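PDB 4ZNM: C-domain type II peptide synthetase from Streptomyces globisporus, which belongs to the condensation-domain family of nonribosomal peptide synthetases and is built round two mixed beta sheets with helices packed against them. Local coordinates for residues A[269-273]-A[370-374]; A[173-177]-A[385-390]; A[232-236]-A[361-365]; A[19-25]-A[197-201]. All coordinates share one frame; numbering follows the deposited sequence. Where two conformers were deposited one is given.

Contact 1 (A[269-273]-A[370-374]); sequences FMTMF and VFQAV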
loop_
_atom_site.group_PDB
_atom_site.type_symbol
_atom_site.label_atom_id
_atom_site.label_comp_id
_atom_site.label_asym_id
_atom_site.label_seq_id
_atom_site.Cartn_x
_atom_site.Cartn_y
_atom_site.Cartn_z
ATOM N N PHE A 269 1.471 15.237 -0.791
ATOM C CA PHE A 269 2.317 14.125 -1.182
ATOM C C PHE A 269 3.512 14.570 -2.000
ATOM O O PHE A 269 4.606 14.028 -1.835
ATOM C CB PHE A 269 1.573 13.082 -1.991
ATOM C CG PHE A 269 2.437 11.933 -2.352
ATOM C CD1 PHE A 269 2.912 11.101 -1.358
ATOM C CD2 PHE A 269 2.835 11.713 -3.655
ATOM C CE1 PHE A 269 3.721 10.036 -1.662
ATOM C CE2 PHE A 269 3.661 10.647 -3.965
ATOM C CZ PHE A 269 4.101 9.814 -2.969
HETATM N N MSE A 270 3.303 15.521 -2.912
HETATM C CA MSE A 270 4.394 16.028 -3.738
HETATM C C MSE A 270 5.456 16.645 -2.863
HETATM O O MSE A 270 6.631 16.476 -3.130
HETATM C CB MSE A 270 3.921 17.063 -4.731
HETATM C CG MSE A 270 3.146 16.529 -5.884
HETATM SE SE MSE A 270 2.329 17.988 -6.898
HETATM C CE MSE A 270 1.345 16.765 -8.067
ATOM N N THR A 271 5.042 17.411 -1.852
ATOM C CA THR A 271 5.980 17.974 -0.867
ATOM C C THR A 271 6.793 16.892 -0.141
ATOM O O THR A 271 8.018 16.992 -0.019
ATOM C CB THR A 271 5.239 18.824 0.179
ATOM O OG1 THR A 271 4.459 19.830 -0.489
ATOM C CG2 THR A 271 6.232 19.507 1.124
HETATM N N MSE A 272 6.123 15.861 0.364
HETATM C CA MSE A 272 6.826 14.811 1.088
HETATM C C MSE A 272 7.742 13.987 0.141
HETATM O O MSE A 272 8.864 13.605 0.515
HETATM C CB MSE A 272 5.809 13.926 1.827
HETATM C CG MSE A 272 5.114 14.713 3.055
HETATM SE SE MSE A 272 3.941 13.515 3.897
HETATM C CE MSE A 272 5.263 12.492 4.900
ATOM N N PHE A 273 7.306 13.801 -1.096
ATOM C CA PHE A 273 8.139 13.142 -2.098
ATOM C C PHE A 273 9.356 13.999 -2.415
ATOM O O PHE A 273 10.478 13.498 -2.419
ATOM C CB PHE A 273 7.345 12.843 -3.393
ATOM C CG PHE A 273 8.121 12.014 -4.397
ATOM C CD1 PHE A 273 8.226 10.648 -4.248
ATOM C CD2 PHE A 273 8.731 12.592 -5.473
ATOM C CE1 PHE A 273 8.934 9.881 -5.159
ATOM C CE2 PHE A 273 9.445 11.832 -6.387
ATOM C CZ PHE A 273 9.544 10.482 -6.225
ATOM N N VAL A 370 10.778 2.497 -2.862
ATOM C CA VAL A 370 9.549 3.052 -3.384
ATOM C C VAL A 370 8.986 4.046 -2.357
ATOM O O VAL A 370 9.004 3.783 -1.158
ATOM C CB VAL A 370 8.508 1.939 -3.642
ATOM C CG1 VAL A 370 7.243 2.505 -4.206
ATOM C CG2 VAL A 370 9.046 0.881 -4.599
ATOM N N PHE A 371 8.418 5.136 -2.831
ATOM C CA PHE A 371 7.826 6.133 -1.948
ATOM C C PHE A 371 6.394 6.363 -2.408
ATOM O O PHE A 371 6.174 6.908 -3.476
ATOM C CB PHE A 371 8.650 7.412 -1.977
ATOM C CG PHE A 371 8.328 8.396 -0.859
ATOM C CD1 PHE A 371 7.275 9.276 -0.970
ATOM C CD2 PHE A 371 9.117 8.449 0.273
ATOM C CE1 PHE A 371 6.984 10.179 0.058
ATOM C CE2 PHE A 371 8.844 9.349 1.305
ATOM C CZ PHE A 371 7.773 10.218 1.192
ATOM N N GLN A 372 5.426 5.908 -1.614
ATOM C CA GLN A 372 4.029 5.924 -2.039
ATOM C C GLN A 372 3.099 6.601 -1.072
ATOM O O GLN A 372 3.282 6.539 0.127
ATOM C CB GLN A 372 3.501 4.494 -2.269
ATOM C CG GLN A 372 2.901 3.763 -1.102
ATOM C CD GLN A 372 2.170 2.503 -1.537
ATOM O OE1 GLN A 372 2.557 1.408 -1.168
ATOM N NE2 GLN A 372 1.099 2.659 -2.311
ATOM N N ALA A 373 2.055 7.182 -1.633
ATOM C CA ALA A 373 0.901 7.608 -0.867
ATOM C C ALA A 373 -0.128 6.494 -0.943
ATOM O O ALA A 373 -0.408 5.961 -1.995
ATOM C CB ALA A 373 0.334 8.934 -1.422
ATOM N N VAL A 374 -0.684 6.136 0.194
ATOM C CA VAL A 374 -1.787 5.207 0.242
ATOM C C VAL A 374 -2.984 5.817 -0.459
ATOM O O VAL A 374 -3.369 6.951 -0.184
ATOM C CB VAL A 374 -2.147 4.854 1.701
ATOM C CG1 VAL A 374 -3.359 3.951 1.745
ATOM C CG2 VAL A 374 -1.002 4.170 2.367
#
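Phe269 and Phe371 meet, with Phe273 as the third ring of an aromatic cluster, where helix 268-284 packs on strand 366-373; the short segments run nearly antiparallel with axes 9.5 Å apart, and no hydrogen bond crosses between them. The aromatic contacts come first. Phe371 reaches off the strand between two phenylalanines one helical turn apart: its CE1 lies 3.7 Å from Phe269 CE1, and its CD1 lies 3.7 Å from Phe273 CD1. Both pairs are oblique, the ring planes meeting at 35° for Phe269 and 70° for Phe273. Phe273 and Phe371 point past each other, so the former meets the latter near its root, at CB and CD1. Tyr276, a little further along the helix, stacks on Phe371, and Trp412 of the adjoining strand also meets its ring.

A CH-pi contact carries the other end. Ala373 CB sits over one face of Phe269, 3.7 Å from the ring centroid and shifted toward the rim. With CG anti to its backbone N (chi1 -178°), Phe269 carries its ring to the strand backbone, where CE1 comes 3.3 Å from Ala373 N.

Two carbonyls also touch rings. Phe371 O lies at the edge of the Phe269 ring, 3.6 Å from CZ; Met272 O comes equally close to Phe371 CZ, obliquely. Thr293 and Tyr445 hydroxyls hydrogen-bond these oxygens, so the apolar cluster can form around them without leaving either polar atom unpaid.

Contact 2 (A[173-177]-A[385-390]); sequences LNLYA and AGDLTY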
loop_
_atom_site.group_PDB
_atom_site.type_symbol
_atom_site.label_atom_id
_atom_site.label_comp_id
_atom_site.label_asym_id
_atom_site.label_seq_id
_atom_site.Cartn_x
_atom_site.Cartn_y
_atom_site.Cartn_z
ATOM N N LEU A 173 -19.775 -4.127 6.774
ATOM C CA LEU A 173 -20.607 -3.539 7.813
ATOM C C LEU A 173 -21.995 -3.156 7.294
ATOM O O LEU A 173 -22.972 -3.182 8.051
ATOM C CB LEU A 173 -19.869 -2.350 8.433
ATOM C CG LEU A 173 -18.562 -2.869 9.113
ATOM C CD1 LEU A 173 -17.869 -1.737 9.789
ATOM C CD2 LEU A 173 -18.828 -3.937 10.157
ATOM N N ASN A 174 -22.100 -2.868 6.005
ATOM C CA ASN A 174 -23.412 -2.637 5.379
ATOM C C ASN A 174 -24.218 -3.937 5.302
ATOM O O ASN A 174 -25.380 -3.977 5.675
ATOM C CB ASN A 174 -23.213 -2.048 3.986
ATOM C CG ASN A 174 -24.505 -1.882 3.216
ATOM O OD1 ASN A 174 -25.120 -2.854 2.775
ATOM N ND2 ASN A 174 -24.897 -0.636 3.010
ATOM N N LEU A 175 -23.588 -5.010 4.819
ATOM C CA LEU A 175 -24.279 -6.296 4.714
ATOM C C LEU A 175 -24.679 -6.811 6.126
ATOM O O LEU A 175 -25.735 -7.416 6.303
ATOM C CB LEU A 175 -23.393 -7.323 3.993
ATOM C CG LEU A 175 -23.162 -6.963 2.511
ATOM C CD1 LEU A 175 -22.090 -7.815 1.934
ATOM C CD2 LEU A 175 -24.467 -7.081 1.656
ATOM N N TYR A 176 -23.815 -6.581 7.109
ATOM C CA TYR A 176 -24.113 -6.914 8.505
ATOM C C TYR A 176 -25.356 -6.144 8.982
ATOM O O TYR A 176 -26.317 -6.729 9.477
ATOM C CB TYR A 176 -22.890 -6.592 9.408
ATOM C CG TYR A 176 -23.211 -6.628 10.884
ATOM C CD1 TYR A 176 -23.160 -7.825 11.579
ATOM C CD2 TYR A 176 -23.551 -5.481 11.582
ATOM C CE1 TYR A 176 -23.450 -7.887 12.906
ATOM C CE2 TYR A 176 -23.858 -5.528 12.934
ATOM C CZ TYR A 176 -23.809 -6.738 13.587
ATOM O OH TYR A 176 -24.096 -6.818 14.913
ATOM N N ALA A 177 -25.356 -4.831 8.799
ATOM C CA ALA A 177 -26.494 -4.028 9.206
ATOM C C ALA A 177 -27.751 -4.516 8.530
ATOM O O ALA A 177 -28.782 -4.618 9.166
ATOM C CB ALA A 177 -26.261 -2.580 8.903
ATOM N N ALA A 385 -22.743 2.411 9.854
ATOM C CA ALA A 385 -23.542 1.440 9.117
ATOM C C ALA A 385 -24.564 0.888 10.099
ATOM O O ALA A 385 -24.240 0.146 11.037
ATOM C CB ALA A 385 -22.677 0.326 8.505
ATOM N N GLY A 386 -25.813 1.297 9.911
ATOM C CA GLY A 386 -26.868 0.890 10.811
ATOM C C GLY A 386 -26.603 1.368 12.221
ATOM O O GLY A 386 -26.467 2.571 12.449
ATOM N N ASP A 387 -26.520 0.431 13.163
ATOM C CA ASP A 387 -26.263 0.792 14.547
ATOM C C ASP A 387 -24.786 0.681 14.923
ATOM O O ASP A 387 -24.457 0.834 16.081
ATOM C CB ASP A 387 -27.121 -0.063 15.492
ATOM C CG ASP A 387 -26.647 -1.492 15.640
ATOM O OD1 ASP A 387 -25.740 -1.964 14.905
ATOM O OD2 ASP A 387 -27.229 -2.176 16.520
ATOM N N LEU A 388 -23.912 0.395 13.949
ATOM C CA LEU A 388 -22.465 0.399 14.186
ATOM C C LEU A 388 -21.752 1.622 13.592
ATOM O O LEU A 388 -21.947 1.959 12.429
ATOM C CB LEU A 388 -21.828 -0.830 13.604
ATOM C CG LEU A 388 -21.753 -2.071 14.452
ATOM C CD1 LEU A 388 -21.030 -3.090 13.607
ATOM C CD2 LEU A 388 -21.035 -1.828 15.798
ATOM N N THR A 389 -20.948 2.271 14.427
ATOM C CA THR A 389 -19.978 3.275 14.004
ATOM C C THR A 389 -18.589 2.621 13.831
ATOM O O THR A 389 -18.181 1.801 14.643
ATOM C CB THR A 389 -19.916 4.407 15.047
ATOM O OG1 THR A 389 -21.170 5.107 15.079
ATOM C CG2 THR A 389 -18.754 5.381 14.758
ATOM N N TYR A 390 -17.878 2.946 12.768
ATOM C CA TYR A 390 -16.579 2.351 12.524
ATOM C C TYR A 390 -15.607 3.418 12.015
ATOM O O TYR A 390 -15.963 4.296 11.230
ATOM C CB TYR A 390 -16.674 1.164 11.551
ATOM C CG TYR A 390 -17.206 1.464 10.169
ATOM C CD1 TYR A 390 -16.353 1.508 9.058
ATOM C CD2 TYR A 390 -18.565 1.671 9.963
ATOM C CE1 TYR A 390 -16.845 1.772 7.772
ATOM C CE2 TYR A 390 -19.072 1.930 8.704
ATOM C CZ TYR A 390 -18.209 1.989 7.611
ATOM O OH TYR A 390 -18.729 2.226 6.363
HETATM O O HOH W 1 -23.318 -2.287 10.729
HETATM O O HOH W 2 -25.169 -4.482 15.910
#
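Leu173 lays CD1 over one face of the Tyr390 ring, 3.6 Å from the centroid and 24° off the ring normal, displaced so that CG is the nearest ring atom at 3.3 Å. Tyr390 has CG between its backbone N and carbonyl carbon (chi1 61°), which turns that face to the helix. The other methyl of Leu173, CD2, faces Leu388 CD1, and these two leucines cross at about a right angle. Leu388 CD1 approaches the Tyr176 ring obliquely, 3.8 Å from CE2, the side chains again roughly perpendicular. Beyond the ring, Tyr176 OH donates to a water that donates to Asp387 OD1, while Asp59 N donates to the same hydroxyl. The side chain of Asp387 is about 5 Å from a bound sodium ion.

Two alanine methyls meet the backbone: Ala385 CB rests 3.5 Å from Leu173 O, and Ala177 CB packs 4.0 Å from Gly386 CA. A second water bridges Leu173 O and Ala385 O. Gly386 has positive phi, as the second residue of a type II' turn. Ala385 and Leu388 pair through both N and O atoms, the signature of a two-residue beta hairpin, at the edge of the six-stranded sheet with helix 162-180 packed over it.

Contact 3 (A[232-236]-A[361-365]); sequences IPRSA and AASDN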
loop_
_atom_site.group_PDB
_atom_site.type_symbol
_atom_site.label_atom_id
_atom_site.label_comp_id
_atom_site.label_asym_id
_atom_site.label_seq_id
_atom_site.Cartn_x
_atom_site.Cartn_y
_atom_site.Cartn_z
ATOM N N ILE A 232 23.420 -5.948 4.357
ATOM C CA ILE A 232 23.707 -7.354 4.178
ATOM C C ILE A 232 23.484 -7.661 2.702
ATOM O O ILE A 232 22.405 -7.338 2.142
ATOM C CB ILE A 232 22.817 -8.248 5.083
ATOM C CG1 ILE A 232 22.939 -7.838 6.563
ATOM C CG2 ILE A 232 23.213 -9.700 4.906
ATOM C CD1 ILE A 232 21.757 -8.291 7.431
ATOM N N PRO A 233 24.483 -8.282 2.055
ATOM C CA PRO A 233 24.312 -8.557 0.627
ATOM C C PRO A 233 23.328 -9.659 0.323
ATOM O O PRO A 233 23.076 -10.567 1.110
ATOM C CB PRO A 233 25.710 -8.968 0.172
ATOM C CG PRO A 233 26.369 -9.506 1.377
ATOM C CD PRO A 233 25.821 -8.665 2.527
ATOM N N ARG A 234 22.758 -9.534 -0.860
ATOM C CA ARG A 234 21.887 -10.521 -1.429
ATOM C C ARG A 234 22.512 -11.912 -1.319
ATOM O O ARG A 234 21.857 -12.853 -0.885
ATOM C CB ARG A 234 21.608 -10.117 -2.892
ATOM C CG ARG A 234 20.446 -10.838 -3.528
ATOM C CD ARG A 234 20.240 -10.350 -5.007
ATOM N NE ARG A 234 18.955 -10.825 -5.486
ATOM C CZ ARG A 234 17.810 -10.180 -5.299
ATOM N NH1 ARG A 234 16.677 -10.709 -5.744
ATOM N NH2 ARG A 234 17.797 -9.005 -4.672
ATOM N N SER A 235 23.793 -12.026 -1.674
ATOM C CA SER A 235 24.494 -13.324 -1.672
ATOM C C SER A 235 24.665 -13.966 -0.277
ATOM O O SER A 235 24.972 -15.140 -0.179
ATOM C CB SER A 235 25.884 -13.185 -2.333
ATOM O OG SER A 235 26.676 -12.193 -1.676
ATOM N N ALA A 236 24.448 -13.228 0.805
ATOM C CA ALA A 236 24.552 -13.857 2.117
ATOM C C ALA A 236 23.402 -14.856 2.293
ATOM O O ALA A 236 23.469 -15.747 3.130
ATOM C CB ALA A 236 24.533 -12.817 3.221
ATOM N N ALA A 361 18.177 -3.236 -8.743
ATOM C CA ALA A 361 17.202 -3.954 -7.962
ATOM C C ALA A 361 17.823 -5.202 -7.430
ATOM O O ALA A 361 17.595 -5.577 -6.255
ATOM C CB ALA A 361 15.976 -4.286 -8.800
ATOM N N ALA A 362 18.618 -5.839 -8.291
ATOM C CA ALA A 362 19.021 -7.222 -8.053
ATOM C C ALA A 362 20.488 -7.229 -7.683
ATOM O O ALA A 362 21.144 -8.302 -7.604
ATOM C CB ALA A 362 18.749 -8.101 -9.306
ATOM N N SER A 363 21.020 -6.030 -7.468
ATOM C CA SER A 363 22.442 -5.979 -7.251
ATOM C C SER A 363 22.689 -6.543 -5.859
ATOM O O SER A 363 21.771 -6.627 -4.995
ATOM C CB SER A 363 22.986 -4.570 -7.445
ATOM O OG SER A 363 22.657 -3.745 -6.363
ATOM N N ASP A 364 23.919 -6.989 -5.659
ATOM C CA ASP A 364 24.267 -7.757 -4.483
ATOM C C ASP A 364 24.269 -6.845 -3.277
ATOM O O ASP A 364 24.009 -7.284 -2.176
ATOM C CB ASP A 364 25.640 -8.418 -4.673
ATOM C CG ASP A 364 25.864 -9.569 -3.735
ATOM O OD1 ASP A 364 24.983 -10.455 -3.652
ATOM O OD2 ASP A 364 26.919 -9.586 -3.080
ATOM N N ASN A 365 24.552 -5.568 -3.505
ATOM C CA ASN A 365 24.753 -4.626 -2.424
ATOM C C ASN A 365 23.767 -3.469 -2.430
ATOM O O ASN A 365 23.934 -2.527 -1.665
ATOM C CB ASN A 365 26.178 -4.093 -2.482
ATOM C CG ASN A 365 27.197 -5.140 -2.058
ATOM O OD1 ASN A 365 28.001 -5.600 -2.867
ATOM N ND2 ASN A 365 27.149 -5.537 -0.781
HETATM O O HOH W 3 18.974 -6.803 -4.548
#
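Asp364 grips the start of a short 3-10 turn, residues 234-236, in a contact between two surface loops that lead from and into neighbouring strands of the five-stranded sheet, 227-229 and 366-373. The tight part is here, three hydrogen bonds ending on one residue. Arg234 N donates to Asp364 O at 2.9 Å, in the carbonyl plane and on a lone pair. Ser235 takes the carboxylate with both its donors: N reaches OD1 at 2.8 Å, on the syn side but tilted out of plane, and OG reaches the syn lone pair of OD2 at 3.0 Å. With CG anti to its backbone N (chi1 -161°), Asp364 brings its carboxylate back over the turn. Pro233 CB packs 3.5 Å from OD2.

The other side is looser and exposed to solvent. Arg234 runs out extended along residues 361-363, with Ala362 CA over one guanidinium face. Its charge is met mainly by Asp408, which forms a salt bridge with NH1, with the Arg432 guanidinium also close. The polar link to the 361-363 backbone is indirect, through a water bonded to Ala361 O and Ser363 O that NH2 reaches only weakly. Arg234 CD touches the chain directly, 3.4 Å from Ala362 O.

Contact 4 (A[19-25]-A[197-201]); sequences PLSFHQE and ARWER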
loop_
_atom_site.group_PDB
_atom_site.type_symbol
_atom_site.label_atom_id
_atom_site.label_comp_id
_atom_site.label_asym_id
_atom_site.label_seq_id
_atom_site.Cartn_x
_atom_site.Cartn_y
_atom_site.Cartn_z
ATOM N N PRO A 19 -7.126 -14.087 -16.894
ATOM C CA PRO A 19 -5.662 -13.929 -16.993
ATOM C C PRO A 19 -5.096 -13.182 -15.800
ATOM O O PRO A 19 -5.888 -12.557 -15.054
ATOM C CB PRO A 19 -5.490 -13.104 -18.255
ATOM C CG PRO A 19 -6.697 -12.194 -18.214
ATOM C CD PRO A 19 -7.828 -13.043 -17.662
ATOM N N LEU A 20 -3.773 -13.227 -15.609
ATOM C CA LEU A 20 -3.164 -12.439 -14.542
ATOM C C LEU A 20 -3.329 -11.004 -14.960
ATOM O O LEU A 20 -3.181 -10.674 -16.154
ATOM C CB LEU A 20 -1.681 -12.746 -14.325
ATOM C CG LEU A 20 -1.246 -14.101 -13.776
ATOM C CD1 LEU A 20 0.288 -14.178 -13.751
ATOM C CD2 LEU A 20 -1.793 -14.322 -12.399
ATOM N N SER A 21 -3.608 -10.145 -13.996
ATOM C CA SER A 21 -3.609 -8.711 -14.256
ATOM C C SER A 21 -2.200 -8.215 -14.579
ATOM O O SER A 21 -1.225 -8.895 -14.289
ATOM C CB SER A 21 -4.127 -7.964 -13.048
ATOM O OG SER A 21 -3.241 -8.128 -11.944
ATOM N N PHE A 22 -2.089 -7.010 -15.139
ATOM C CA PHE A 22 -0.798 -6.371 -15.302
ATOM C C PHE A 22 -0.091 -6.222 -13.962
ATOM O O PHE A 22 1.129 -6.459 -13.865
ATOM C CB PHE A 22 -0.951 -5.005 -15.980
ATOM C CG PHE A 22 -1.300 -5.077 -17.438
ATOM C CD1 PHE A 22 -0.760 -6.059 -18.259
ATOM C CD2 PHE A 22 -2.141 -4.142 -18.004
ATOM C CE1 PHE A 22 -1.060 -6.111 -19.599
ATOM C CE2 PHE A 22 -2.451 -4.193 -19.355
ATOM C CZ PHE A 22 -1.904 -5.175 -20.151
ATOM N N HIS A 23 -0.832 -5.893 -12.906
ATOM C CA HIS A 23 -0.191 -5.783 -11.630
ATOM C C HIS A 23 0.380 -7.138 -11.194
ATOM O O HIS A 23 1.464 -7.211 -10.650
ATOM C CB HIS A 23 -1.149 -5.278 -10.571
ATOM C CG HIS A 23 -0.543 -5.237 -9.209
ATOM N ND1 HIS A 23 0.512 -4.404 -8.888
ATOM C CD2 HIS A 23 -0.821 -5.945 -8.086
ATOM C CE1 HIS A 23 0.839 -4.581 -7.619
ATOM N NE2 HIS A 23 0.047 -5.507 -7.107
ATOM N N GLN A 24 -0.377 -8.199 -11.397
ATOM C CA GLN A 24 0.078 -9.527 -11.002
ATOM C C GLN A 24 1.303 -9.957 -11.855
ATOM O O GLN A 24 2.209 -10.622 -11.349
ATOM C CB GLN A 24 -1.081 -10.513 -11.112
ATOM C CG GLN A 24 -2.086 -10.281 -9.962
ATOM C CD GLN A 24 -3.418 -10.987 -10.126
ATOM O OE1 GLN A 24 -3.756 -11.452 -11.208
ATOM N NE2 GLN A 24 -4.205 -11.026 -9.036
ATOM N N GLU A 25 1.332 -9.564 -13.124
ATOM C CA GLU A 25 2.535 -9.739 -13.967
ATOM C C GLU A 25 3.769 -9.048 -13.376
ATOM O O GLU A 25 4.882 -9.598 -13.358
ATOM C CB GLU A 25 2.316 -9.173 -15.371
ATOM C CG GLU A 25 1.467 -10.012 -16.269
ATOM C CD GLU A 25 1.361 -9.452 -17.693
ATOM O OE1 GLU A 25 2.056 -8.459 -18.057
ATOM O OE2 GLU A 25 0.554 -10.029 -18.447
ATOM N N ALA A 197 -9.395 -6.781 -15.495
ATOM C CA ALA A 197 -8.307 -7.440 -16.185
ATOM C C ALA A 197 -8.555 -7.392 -17.690
ATOM O O ALA A 197 -7.615 -7.199 -18.469
ATOM C CB ALA A 197 -8.143 -8.875 -15.695
ATOM N N ARG A 198 -9.814 -7.553 -18.095
ATOM C CA ARG A 198 -10.182 -7.461 -19.512
ATOM C C ARG A 198 -10.014 -6.043 -20.029
ATOM O O ARG A 198 -9.401 -5.795 -21.073
ATOM C CB ARG A 198 -11.634 -7.891 -19.731
ATOM C CG ARG A 198 -11.821 -9.330 -20.150
ATOM C CD ARG A 198 -13.213 -9.559 -20.751
ATOM N NE ARG A 198 -14.316 -9.267 -19.822
ATOM C CZ ARG A 198 -15.189 -8.264 -19.951
ATOM N NH1 ARG A 198 -16.150 -8.114 -19.048
ATOM N NH2 ARG A 198 -15.122 -7.408 -20.967
ATOM N N TRP A 199 -10.593 -5.106 -19.293
ATOM C CA TRP A 199 -10.615 -3.734 -19.730
ATOM C C TRP A 199 -9.176 -3.209 -19.886
ATOM O O TRP A 199 -8.876 -2.482 -20.830
ATOM C CB TRP A 199 -11.407 -2.860 -18.763
ATOM C CG TRP A 199 -11.305 -1.438 -19.180
ATOM C CD1 TRP A 199 -12.030 -0.814 -20.158
ATOM C CD2 TRP A 199 -10.370 -0.469 -18.698
ATOM N NE1 TRP A 199 -11.606 0.482 -20.314
ATOM C CE2 TRP A 199 -10.586 0.723 -19.431
ATOM C CE3 TRP A 199 -9.367 -0.492 -17.730
ATOM C CZ2 TRP A 199 -9.854 1.878 -19.204
ATOM C CZ3 TRP A 199 -8.641 0.660 -17.504
ATOM C CH2 TRP A 199 -8.892 1.830 -18.234
ATOM N N GLU A 200 -8.281 -3.563 -18.969
ATOM C CA GLU A 200 -6.944 -2.950 -19.030
ATOM C C GLU A 200 -6.175 -3.457 -20.257
ATOM O O GLU A 200 -5.367 -2.737 -20.831
ATOM C CB GLU A 200 -6.148 -3.202 -17.740
ATOM C CG GLU A 200 -5.631 -4.624 -17.584
ATOM C CD GLU A 200 -4.810 -4.836 -16.302
ATOM O OE1 GLU A 200 -4.550 -6.018 -15.992
ATOM O OE2 GLU A 200 -4.417 -3.846 -15.616
ATOM N N ARG A 201 -6.462 -4.672 -20.696
ATOM C CA ARG A 201 -5.814 -5.200 -21.890
ATOM C C ARG A 201 -6.400 -4.570 -23.157
ATOM O O ARG A 201 -5.703 -4.398 -24.116
ATOM C CB ARG A 201 -5.924 -6.729 -21.906
ATOM C CG ARG A 201 -5.000 -7.359 -20.861
ATOM C CD ARG A 201 -5.029 -8.881 -20.805
ATOM N NE ARG A 201 -4.236 -9.356 -19.669
ATOM C CZ ARG A 201 -2.916 -9.544 -19.686
ATOM N NH1 ARG A 201 -2.208 -9.320 -20.788
ATOM N NH2 ARG A 201 -2.302 -9.974 -18.600
HETATM O O HOH W 4 -3.311 -4.498 -13.132
#
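Arg201 and Glu200, adjacent on helix 193-203, each take hold of residues 19-25. Arg201 NH2 spends two hydrogen bonds in its own guanidinium plane, one to Leu20 O at 2.7 Å, nearly along the C=O axis, and one to Glu25 OE2 at 2.9 Å, a salt bridge that meets the carboxylate from above its plane. One face of the guanidinium lies against Phe22, with CE1 3.5 Å above it. Glu200 OE1 accepts from Phe22 N (2.8 Å, 168° at the hydrogen), and its carboxyl carbon CD presses 3.2 Å from Phe22 CD2, ring and carboxylate planes 38° apart. Glu200 CG stands between backbone N and carbonyl carbon (chi1 74°), which aims the extended chain at the start of helix 22-28.

That start is a capping box: Ser21, the N-cap, accepts from Gln24 N through OG (2.9 Å), and Gln24 OE1 accepts from Ser21 N. Glu200 adds a negative charge at this helix end, probably favourable to the helix dipole, and its OE2 accepts from a water that accepts from His23 N.

Further out, Thr158 O receives Gln24 NE2 and Ser348 hydrogen-bonds Glu25 OE1. Pro346 and helix 347-350 pack on Phe22, and Arg349 brings a like charge close to Arg201.

Overall arrangement
Contacts 2 and 3 lie on opposite sides of the chain's centre, about 48 Å apart centre to centre. Contact 2 belongs to the six-stranded sheet, whose strand 388-392 it meets with helix 162-180; contacts 1 and 3 share the five-stranded sheet, at the end and the approach of strand 366-373. The centre of contact 4 is about 25 Å from that of contact 1, 30 Å from contact 3 and 33 Å from contact 2. Along the chain, contact 4 closes before contacts 1 and 3 open, while contact 2 spans both. Strand 388-392 comes in the chain between strands 366-373 and 410-416 of the five-stranded sheet, so the two sheets are interwoven rather than built in succession.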